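Local atomic coordinates of protein-L-isoaspartate O-methyltransferase beta-aspartate methyltransferase (Plasmodium falciparum, PDB entry 2PBF), a protein that probably repairs damaged proteins by transferring a methyl group from S-adenosylmethionine to the carboxyl group of L-isoaspartyl residues. Residues 188-193 / 199-204. Sequence-based numbering, arbitrary orientation.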
loop_
_atom_site.group_PDB
_atom_site.type_symbol
_atom_site.label_atom_id
_atom_site.label_comp_id
_atom_site.label_asym_id
_atom_site.label_seq_id
_atom_site.Cartn_x
_atom_site.Cartn_y
_atom_site.Cartn_z
ATOM N N LYS A 188 9.637 8.526 -0.043
ATOM C CA LYS A 188 9.192 8.086 1.289
ATOM C C LYS A 188 8.824 6.602 1.362
ATOM O O LYS A 188 8.179 6.064 0.453
ATOM C CB LYS A 188 8.020 8.941 1.784
ATOM C CG LYS A 188 8.485 10.198 2.489
ATOM C CD LYS A 188 7.489 11.318 2.467
ATOM C CE LYS A 188 8.124 12.524 3.173
ATOM N NZ LYS A 188 7.121 13.577 3.473
ATOM N N LEU A 189 9.227 5.965 2.464
ATOM C CA LEU A 189 8.920 4.565 2.778
ATOM C C LEU A 189 8.169 4.584 4.098
ATOM O O LEU A 189 8.639 5.171 5.079
ATOM C CB LEU A 189 10.211 3.768 2.978
ATOM C CG LEU A 189 10.497 2.261 2.813
ATOM C CD1 LEU A 189 11.887 1.983 3.450
ATOM C CD2 LEU A 189 9.471 1.277 3.360
ATOM N N ILE A 190 6.997 3.973 4.093
ATOM C CA ILE A 190 6.134 3.804 5.263
ATOM C C ILE A 190 6.143 2.325 5.628
ATOM O O ILE A 190 5.788 1.478 4.825
ATOM C CB ILE A 190 4.677 4.256 4.938
ATOM C CG1 ILE A 190 4.606 5.769 4.722
ATOM C CG2 ILE A 190 3.657 3.758 6.000
ATOM C CD1 ILE A 190 4.975 6.591 5.943
ATOM N N ILE A 191 6.566 2.014 6.844
ATOM C CA ILE A 191 6.749 0.627 7.218
ATOM C C ILE A 191 6.610 0.414 8.724
ATOM O O ILE A 191 7.150 1.188 9.499
ATOM C CB ILE A 191 8.144 0.099 6.711
ATOM C CG1 ILE A 191 8.400 -1.327 7.187
ATOM C CG2 ILE A 191 9.291 1.079 7.087
ATOM C CD1 ILE A 191 9.629 -1.978 6.539
ATOM N N PRO A 192 5.867 -0.632 9.142
ATOM C CA PRO A 192 5.908 -0.970 10.577
ATOM C C PRO A 192 7.158 -1.793 10.902
ATOM O O PRO A 192 7.455 -2.744 10.197
ATOM C CB PRO A 192 4.638 -1.806 10.783
ATOM C CG PRO A 192 3.854 -1.697 9.437
ATOM C CD PRO A 192 4.940 -1.520 8.413
ATOM N N ILE A 193 7.880 -1.419 11.956
ATOM C CA ILE A 193 9.033 -2.209 12.433
ATOM C C ILE A 193 8.833 -2.597 13.914
ATOM O O ILE A 193 8.507 -1.735 14.735
ATOM C CB ILE A 193 10.380 -1.473 12.175
ATOM C CG1 ILE A 193 10.544 -1.165 10.666
ATOM C CG2 ILE A 193 11.597 -2.298 12.699
ATOM C CD1 ILE A 193 11.417 0.009 10.344
ATOM N N GLN A 199 4.780 -2.708 17.480
ATOM C CA GLN A 199 5.113 -2.449 16.081
ATOM C C GLN A 199 5.002 -0.945 15.907
ATOM O O GLN A 199 4.011 -0.349 16.313
ATOM C CB GLN A 199 4.188 -3.204 15.131
ATOM C CG GLN A 199 4.295 -4.727 15.258
ATOM C CD GLN A 199 3.143 -5.482 14.615
ATOM O OE1 GLN A 199 2.050 -4.954 14.434
ATOM N NE2 GLN A 199 3.390 -6.741 14.278
ATOM N N VAL A 200 6.046 -0.342 15.356
ATOM C CA VAL A 200 6.133 1.105 15.209
ATOM C C VAL A 200 6.142 1.505 13.741
ATOM O O VAL A 200 7.029 1.113 12.979
ATOM C CB VAL A 200 7.392 1.716 15.925
ATOM C CG1 VAL A 200 7.349 3.239 15.860
ATOM C CG2 VAL A 200 7.470 1.280 17.391
ATOM N N LEU A 201 5.165 2.313 13.360
ATOM C CA LEU A 201 5.102 2.810 11.999
ATOM C C LEU A 201 6.141 3.892 11.781
ATOM O O LEU A 201 6.108 4.919 12.453
ATOM C CB LEU A 201 3.697 3.339 11.654
ATOM C CG LEU A 201 3.407 3.554 10.160
ATOM C CD1 LEU A 201 3.140 2.224 9.455
ATOM C CD2 LEU A 201 2.224 4.478 10.032
ATOM N N TYR A 202 7.036 3.643 10.822
ATOM C CA TYR A 202 8.141 4.528 10.470
ATOM C C TYR A 202 7.953 5.179 9.111
ATOM O O TYR A 202 7.516 4.542 8.155
ATOM C CB TYR A 202 9.470 3.751 10.457
ATOM C CG TYR A 202 10.153 3.708 11.791
ATOM C CD1 TYR A 202 9.838 2.730 12.729
ATOM C CD2 TYR A 202 11.110 4.671 12.126
ATOM C CE1 TYR A 202 10.457 2.702 13.959
ATOM C CE2 TYR A 202 11.739 4.666 13.350
ATOM C CZ TYR A 202 11.416 3.683 14.270
ATOM O OH TYR A 202 12.064 3.689 15.490
ATOM N N GLU A 203 8.282 6.453 9.032
ATOM C CA GLU A 203 8.447 7.121 7.750
ATOM C C GLU A 203 9.936 7.373 7.470
ATOM O O GLU A 203 10.600 8.166 8.151
ATOM C CB GLU A 203 7.642 8.413 7.702
ATOM C CG GLU A 203 7.795 9.174 6.405
ATOM C CD GLU A 203 6.979 10.432 6.409
ATOM O OE1 GLU A 203 5.731 10.335 6.506
ATOM O OE2 GLU A 203 7.593 11.522 6.326
ATOM N N ILE A 204 10.446 6.679 6.464
ATOM C CA ILE A 204 11.827 6.783 6.080
ATOM C C ILE A 204 11.960 7.567 4.766
ATOM O O ILE A 204 11.242 7.299 3.798
ATOM C CB ILE A 204 12.442 5.393 6.007
ATOM C CG1 ILE A 204 12.291 4.712 7.383
ATOM C CG2 ILE A 204 13.889 5.489 5.582
ATOM C CD1 ILE A 204 12.196 3.233 7.358
HETATM O O HOH W 1 4.628 12.126 4.932
#
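Leu189 and Ile204, Ile191 and Tyr202, and Ile193 and Val200 pair through reciprocal backbone hydrogen bonds, six in all, the shortest from Ile204 N to Leu189 O at 2.7 Å. Pro192, which has no N-H to give, falls in a non-hydrogen-bonded pair with Leu201, where the CA atoms come within 4.1 Å.

On the face carrying Leu189, Ile191, Ile193, Tyr202 and Ile204, Ile204 CD1 reaches diagonally to Ile191 CG2 at 3.6 Å, and Ile193 CD1 meets Tyr202 CD1 at 3.9 Å, the two side chains nearly perpendicular. On the other face Leu201 CD1 sits between Ile190 CG2, 3.8 Å away, and the Pro192 ring. Ile190 CD1 packs on Glu203 CB at 3.7 Å; with CG anti to its backbone N (chi1 179°), the extended Glu203 carries its carboxylate on to Lys188.

This antiparallel hairpin belongs to the seven-stranded sheet of the Rossmann-like methyltransferase fold; in this chain it sets strand 198-205 between strands 187-195 and 212-219, the latter at the sheet's edge. The side chain of Pro192 is about 9 Å from the bound S-adenosyl-L-homocysteine.

Lys188 NZ makes a long salt bridge to Glu203 OE2 (3.5 Å), while a water joins NZ to OE1. Arg73 of helix 64-74 also binds OE1, probably stabilising the buried carboxylate as an anion; the same helix covers Ile190 and Leu201. Beyond the ring of Tyr202, its hydroxyl is hydrogen-bonded to Glu195.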